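Local coordinates for protein SVS_variant_AS1 (Streptomyces sp. CWA1, PDB 6TJA) that probably cyclises geranylgeranyl diphosphate to the diterpene spiroviolene, as an engineered ancestral variant of a bacterial class I terpene cyclase, at residues A[19-22]-A[23-27]; A[244-247]-A[248-252]. All coordinates share one frame; numbering follows the deposited sequence.

Contacts 1 and 2 illustrate two ways of starting a helix within one all-helical chain. Contact 1 comes first in sequence and turns the chain from an N-terminal loop into helix 25-38; contact 2 comes much later, at the first turn of helix 246-254, in the part of the chain that belongs to the metal-binding terpene synthase family. Their centres are 35 Å apart on opposite sides of the centre of the chain, and their nearest atoms, about 20 Å apart, leave them without any touch. They share no helix. Each is therefore a separate local solution: a histidine ring braces the turn in one, and an asparagine caps the helix in the other.

Contact 1: A[19-22]-A[23-27]; sequences SAIH and PRVHE
His-22 reaches forward along the chain and accepts the backbone amide of Arg-24 on its ring nitrogen: Arg-24 N lies 3.0 Å from His-22 ND1, with an N-H...N angle of 161°. The amide meets the ring at its edge, nearly in plane. His-22 CG stands anti to the backbone N (chi1 -162°), which swings the imidazole forward beside its own carbonyl and over the start of the turn. Pro-23 covers one face of the ring through a CH-pi contact, its CD 3.9 Å from the centroid of the His-22 ring. The aliphatic base of Arg-24 crosses near the CE1 corner, Arg-24 CB lying 3.6 Å from His-22 CE1. The main chain adds a second bond, from Val-25 N to His-22 O at 3.1 Å, with the donor well above the carbonyl plane. Ile-21 and Val-25 make a looser apolar approach, with 4.2 Å between Ile-21 CG1 and Val-25 CB.

One shell out, His-22 NE2 bonds to the carbonyl of Ala-67, so both ring nitrogens are engaged and the rotation of the ring is fixed; this pattern is consistent with a neutral imidazole. Cutting His-22 back to an alanine would probably leave Arg-24 N and the Ala-67 carbonyl without their ring partners and strip the cover from Pro-23. The guanidinium of Arg-24 has Glu-27 CG over one face, while its NE forms a salt bridge with Glu-70. Ile-21, His-22 and Val-25 also rest on Ala-61 of helix 56-61. The whole is a type I beta turn from His-22 to Val-25, with Arg-24 as N-cap, that leads into helix 25-38.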
ATOM      1  N   SER A  19      15.304 -11.254  24.580  1.00 27.83           N
ATOM      2  CA  SER A  19      14.063 -12.045  24.705  1.00 29.08           C
ATOM      3  C   SER A  19      13.295 -11.521  25.915  1.00 27.24           C
ATOM      4  O   SER A  19      13.839 -11.568  27.009  1.00 31.10           O
ATOM      5  CB  SER A  19      14.353 -13.503  24.812  1.00 26.84           C
ATOM      6  OG  SER A  19      13.151 -14.174  25.120  1.00 29.81           O
ATOM      7  N   ALA A  20      12.074 -11.034  25.736  1.00 26.89           N
ATOM      8  CA  ALA A  20      11.243 -10.586  26.874  1.00 27.12           C
ATOM      9  C   ALA A  20       9.776 -10.707  26.502  1.00 28.39           C
ATOM     10  O   ALA A  20       9.446 -10.632  25.288  1.00 28.58           O
ATOM     11  CB  ALA A  20      11.591  -9.155  27.262  1.00 28.84           C
ATOM     12  N   ILE A  21       8.931 -10.820  27.520  1.00 28.92           N
ATOM     13  CA  ILE A  21       7.468 -10.980  27.333  1.00 29.34           C
ATOM     14  C   ILE A  21       6.713 -10.093  28.322  1.00 31.75           C
ATOM     15  O   ILE A  21       7.186  -9.913  29.461  1.00 30.03           O
ATOM     16  CB  ILE A  21       7.109 -12.463  27.416  1.00 31.93           C
ATOM     17  CG1 ILE A  21       5.659 -12.684  26.967  1.00 31.74           C
ATOM     18  CG2 ILE A  21       7.457 -13.064  28.781  1.00 30.96           C
ATOM     19  CD1 ILE A  21       5.424 -14.070  26.405  1.00 33.55           C
ATOM     20  N   HIS A  22       5.596  -9.525  27.867  1.00 30.01           N
ATOM     21  CA  HIS A  22       4.796  -8.583  28.678  1.00 29.19           C
ATOM     22  C   HIS A  22       4.387  -9.262  29.989  1.00 30.78           C
ATOM     23  O   HIS A  22       3.893 -10.384  29.984  1.00 28.56           O
ATOM     24  CB  HIS A  22       3.608  -8.086  27.876  1.00 26.99           C
ATOM     25  CG  HIS A  22       3.025  -6.844  28.443  1.00 25.99           C
ATOM     26  ND1 HIS A  22       2.301  -6.856  29.599  1.00 25.02           N
ATOM     27  CD2 HIS A  22       3.071  -5.556  28.029  1.00 28.33           C
ATOM     28  CE1 HIS A  22       1.894  -5.635  29.879  1.00 29.82           C
ATOM     29  NE2 HIS A  22       2.395  -4.797  28.950  1.00 28.97           N
ATOM     30  N   PRO A  23       4.580  -8.621  31.167  1.00 31.67           N
ATOM     31  CA  PRO A  23       4.148  -9.223  32.435  1.00 29.82           C
ATOM     32  C   PRO A  23       2.640  -9.502  32.537  1.00 32.33           C
ATOM     33  O   PRO A  23       2.264 -10.292  33.339  1.00 30.70           O
ATOM     34  CB  PRO A  23       4.566  -8.215  33.523  1.00 28.27           C
ATOM     35  CG  PRO A  23       4.980  -6.948  32.798  1.00 30.51           C
ATOM     36  CD  PRO A  23       5.289  -7.340  31.356  1.00 30.72           C
ATOM     37  N   ARG A  24       1.807  -8.881  31.702  1.00 33.17           N
ATOM     38  CA  ARG A  24       0.339  -9.094  31.720  1.00 32.57           C
ATOM     39  C   ARG A  24      -0.089  -9.969  30.546  1.00 29.67           C
ATOM     40  O   ARG A  24      -1.272  -9.918  30.178  1.00 31.79           O
ATOM     41  CB  ARG A  24      -0.346  -7.729  31.712  1.00 38.23           C
ATOM     42  CG  ARG A  24       0.179  -6.804  32.800  1.00 40.07           C
ATOM     43  CD  ARG A  24      -0.433  -7.130  34.153  1.00 42.92           C
ATOM     44  NE  ARG A  24      -1.849  -6.828  34.070  1.00 45.06           N
ATOM     45  CZ  ARG A  24      -2.762  -7.079  34.999  1.00 44.37           C
ATOM     46  NH1 ARG A  24      -2.418  -7.616  36.151  1.00 46.03           N
ATOM     47  NH2 ARG A  24      -4.025  -6.779  34.753  1.00 43.85           N
ATOM     48  N   VAL A  25       0.812 -10.777  29.989  1.00 31.18           N
ATOM     49  CA  VAL A  25       0.492 -11.606  28.789  1.00 33.83           C
ATOM     50  C   VAL A  25      -0.770 -12.443  29.057  1.00 34.61           C
ATOM     51  O   VAL A  25      -1.666 -12.425  28.198  1.00 32.35           O
ATOM     52  CB  VAL A  25       1.673 -12.480  28.322  1.00 34.54           C
ATOM     53  CG1 VAL A  25       2.211 -13.409  29.407  1.00 38.56           C
ATOM     54  CG2 VAL A  25       1.286 -13.282  27.103  1.00 34.96           C
ATOM     55  N   HIS A  26      -0.867 -13.129  30.203  1.00 37.77           N
ATOM     56  CA  HIS A  26      -1.983 -14.076  30.520  1.00 38.08           C
ATOM     57  C   HIS A  26      -3.303 -13.305  30.630  1.00 35.96           C
ATOM     58  O   HIS A  26      -4.300 -13.806  30.159  1.00 38.82           O
ATOM     59  CB  HIS A  26      -1.670 -14.925  31.771  1.00 42.33           C
ATOM     60  CG  HIS A  26      -0.409 -15.731  31.631  1.00 47.28           C
ATOM     61  ND1 HIS A  26       0.709 -15.527  32.445  1.00 44.97           N
ATOM     62  CD2 HIS A  26      -0.057 -16.703  30.753  1.00 46.69           C
ATOM     63  CE1 HIS A  26       1.668 -16.375  32.094  1.00 46.25           C
ATOM     64  NE2 HIS A  26       1.229 -17.098  31.056  1.00 46.59           N
ATOM     65  N   GLU A  27      -3.306 -12.115  31.212  1.00 37.61           N
ATOM     66  CA  GLU A  27      -4.524 -11.275  31.330  1.00 39.98           C
ATOM     67  C   GLU A  27      -4.984 -10.883  29.917  1.00 43.12           C
ATOM     68  O   GLU A  27      -6.204 -10.902  29.660  1.00 47.96           O
ATOM     69  CB  GLU A  27      -4.260 -10.029  32.182  1.00 41.26           C
ATOM     70  CG  GLU A  27      -4.096 -10.306  33.678  1.00 46.74           C
ATOM     71  CD  GLU A  27      -2.750 -10.844  34.148  1.00 48.92           C
ATOM     72  OE1 GLU A  27      -1.814 -10.940  33.322  1.00 43.37           O
ATOM     73  OE2 GLU A  27      -2.638 -11.180  35.351  1.00 60.93           O
TER

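Contact 2: A[244-247]-A[248-252]; sequences QNIY and SVLMH
Asn-245 caps the helix that follows it by taking the amide of Ser-248 on its side-chain oxygen, with Ser-248 N 3.0 Å from Asn-245 OD1. The N-H...O angle is 161°, although the donor stands 41° out of the carboxamide plane. Asn-245 CG sits between the backbone N and the carbonyl carbon (chi1 61°), which turns the carboxamide back over the first turn, where the early helical amides lack a carbonyl of the helix to bind. The same residue opens the i to i+4 hydrogen-bond series of the helix: Val-249 N reaches Asn-245 O at 3.1 Å. Two further such bonds follow at 3.0 Å each, Leu-250 N to Ile-246 O and Met-251 N to Tyr-247 O.

Asp-243, just before the segment, holds the cap by two bonds, from its OD1 to Asn-245 ND2, which orients the amide group, and from its carbonyl oxygen to Ser-248 OG.

Farther out the contact becomes apolar. Ile-246 and Leu-250, one turn apart, lie side by side and point the same way, with 4.0 Å between Ile-246 CG1 and Leu-250 CD1. The other branch of Ile-246, CG2, lies 3.6 Å above the plane of the Tyr-247 ring. These side chains pack on Ala-261, Val-262 and Ala-265 of helix 258-283, while Val-249 meets Tyr-178 of helix 175-185. The arrangement is a classic asparagine N-cap; Asp-229, whose OD2 bonds to Ile-246 N, is the aspartate of an NDxxSxxxE sequence, in which class I terpene synthases usually bind magnesium through the Asn, Ser and Glu, so the cap is tied to helix 211-231, which probably carries part of the metal site.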
ATOM      1  N   GLN A 244       6.131 -22.406  -2.210  1.00 34.32           N
ATOM      2  CA  GLN A 244       7.057 -21.256  -2.382  1.00 36.10           C
ATOM      3  C   GLN A 244       7.647 -20.954  -1.000  1.00 30.92           C
ATOM      4  O   GLN A 244       6.923 -20.416  -0.176  1.00 30.73           O
ATOM      5  CB  GLN A 244       6.345 -20.052  -2.994  1.00 34.17           C
ATOM      6  CG  GLN A 244       5.896 -20.262  -4.433  1.00 33.97           C
ATOM      7  CD  GLN A 244       5.106 -19.046  -4.849  1.00 32.30           C
ATOM      8  OE1 GLN A 244       5.660 -17.966  -5.036  1.00 33.58           O
ATOM      9  NE2 GLN A 244       3.795 -19.177  -4.879  1.00 28.65           N
ATOM     10  N   ASN A 245       8.864 -21.416  -0.743  1.00 27.25           N
ATOM     11  CA  ASN A 245       9.623 -21.141   0.504  1.00 29.72           C
ATOM     12  C   ASN A 245      11.089 -21.080   0.071  1.00 27.80           C
ATOM     13  O   ASN A 245      11.381 -21.504  -1.064  1.00 29.40           O
ATOM     14  CB  ASN A 245       9.317 -22.167   1.606  1.00 28.06           C
ATOM     15  CG  ASN A 245       9.686 -23.586   1.212  1.00 29.21           C
ATOM     16  OD1 ASN A 245      10.855 -23.901   1.011  1.00 29.41           O
ATOM     17  ND2 ASN A 245       8.697 -24.447   1.059  1.00 30.18           N
ATOM     18  N   ILE A 246      11.974 -20.586   0.924  1.00 28.97           N
ATOM     19  CA  ILE A 246      13.409 -20.353   0.573  1.00 29.36           C
ATOM     20  C   ILE A 246      14.043 -21.663   0.094  1.00 28.85           C
ATOM     21  O   ILE A 246      14.833 -21.649  -0.895  1.00 27.65           O
ATOM     22  CB  ILE A 246      14.161 -19.736   1.768  1.00 29.59           C
ATOM     23  CG1 ILE A 246      15.579 -19.333   1.364  1.00 31.32           C
ATOM     24  CG2 ILE A 246      14.142 -20.656   2.985  1.00 29.07           C
ATOM     25  CD1 ILE A 246      15.629 -18.318   0.239  1.00 31.56           C
ATOM     26  N   TYR A 247      13.677 -22.765   0.742  1.00 28.94           N
ATOM     27  CA  TYR A 247      14.250 -24.109   0.461  1.00 30.46           C
ATOM     28  C   TYR A 247      13.884 -24.538  -0.963  1.00 27.67           C
ATOM     29  O   TYR A 247      14.807 -24.839  -1.718  1.00 27.41           O
ATOM     30  CB  TYR A 247      13.835 -25.099   1.545  1.00 28.89           C
ATOM     31  CG  TYR A 247      14.128 -24.580   2.925  1.00 30.00           C
ATOM     32  CD1 TYR A 247      15.424 -24.417   3.376  1.00 32.01           C
ATOM     33  CD2 TYR A 247      13.111 -24.134   3.732  1.00 27.69           C
ATOM     34  CE1 TYR A 247      15.684 -23.928   4.643  1.00 30.16           C
ATOM     35  CE2 TYR A 247      13.354 -23.616   4.980  1.00 27.35           C
ATOM     36  CZ  TYR A 247      14.638 -23.533   5.453  1.00 28.06           C
ATOM     37  OH  TYR A 247      14.846 -22.979   6.689  1.00 31.45           O
ATOM     38  N   SER A 248      12.611 -24.492  -1.349  1.00 28.55           N
ATOM     39  CA  SER A 248      12.172 -24.910  -2.709  1.00 31.36           C
ATOM     40  C   SER A 248      12.822 -23.988  -3.739  1.00 32.75           C
ATOM     41  O   SER A 248      13.109 -24.472  -4.834  1.00 31.63           O
ATOM     42  CB  SER A 248      10.668 -24.904  -2.894  1.00 34.75           C
ATOM     43  OG  SER A 248       9.989 -25.546  -1.831  1.00 39.93           O
ATOM     44  N   VAL A 249      13.006 -22.700  -3.404  1.00 29.58           N
ATOM     45  CA  VAL A 249      13.579 -21.704  -4.350  1.00 28.59           C
ATOM     46  C   VAL A 249      15.036 -22.082  -4.637  1.00 27.43           C
ATOM     47  O   VAL A 249      15.400 -22.123  -5.818  1.00 26.68           O
ATOM     48  CB  VAL A 249      13.448 -20.247  -3.854  1.00 29.79           C
ATOM     49  CG1 VAL A 249      14.313 -19.312  -4.688  1.00 29.13           C
ATOM     50  CG2 VAL A 249      12.007 -19.749  -3.833  1.00 26.42           C
ATOM     51  N   LEU A 250      15.843 -22.333  -3.609  1.00 28.23           N
ATOM     52  CA  LEU A 250      17.276 -22.695  -3.782  1.00 29.19           C
ATOM     53  C   LEU A 250      17.400 -24.071  -4.456  1.00 33.26           C
ATOM     54  O   LEU A 250      18.282 -24.218  -5.333  1.00 33.57           O
ATOM     55  CB  LEU A 250      17.990 -22.663  -2.434  1.00 28.69           C
ATOM     56  CG  LEU A 250      18.013 -21.292  -1.758  1.00 28.27           C
ATOM     57  CD1 LEU A 250      18.513 -21.422  -0.338  1.00 29.93           C
ATOM     58  CD2 LEU A 250      18.878 -20.301  -2.523  1.00 28.64           C
ATOM     59  N   MET A 251      16.563 -25.043  -4.094  1.00 33.84           N
ATOM     60  CA  MET A 251      16.579 -26.389  -4.731  1.00 36.41           C
ATOM     61  C   MET A 251      16.317 -26.251  -6.232  1.00 37.51           C
ATOM     62  O   MET A 251      17.113 -26.816  -7.005  1.00 35.65           O
ATOM     63  CB  MET A 251      15.560 -27.344  -4.106  1.00 34.41           C
ATOM     64  CG  MET A 251      15.974 -27.746  -2.712  1.00 35.53           C
ATOM     65  SD  MET A 251      14.772 -28.763  -1.882  1.00 39.13           S
ATOM     66  CE  MET A 251      14.773 -30.206  -2.948  1.00 42.56           C
ATOM     67  N   HIS A 252      15.298 -25.484  -6.627  1.00 33.61           N
ATOM     68  CA  HIS A 252      14.917 -25.288  -8.049  1.00 32.54           C
ATOM     69  C   HIS A 252      15.982 -24.461  -8.780  1.00 34.05           C
ATOM     70  O   HIS A 252      16.395 -24.892  -9.867  1.00 34.04           O
ATOM     71  CB  HIS A 252      13.521 -24.668  -8.149  1.00 37.91           C
ATOM     72  CG  HIS A 252      13.012 -24.567  -9.549  1.00 39.66           C
ATOM     73  ND1 HIS A 252      13.273 -23.474 -10.360  1.00 38.56           N
ATOM     74  CD2 HIS A 252      12.271 -25.412 -10.287  1.00 40.71           C
ATOM     75  CE1 HIS A 252      12.708 -23.652 -11.534  1.00 39.58           C
ATOM     76  NE2 HIS A 252      12.103 -24.831 -11.518  1.00 45.60           N
TER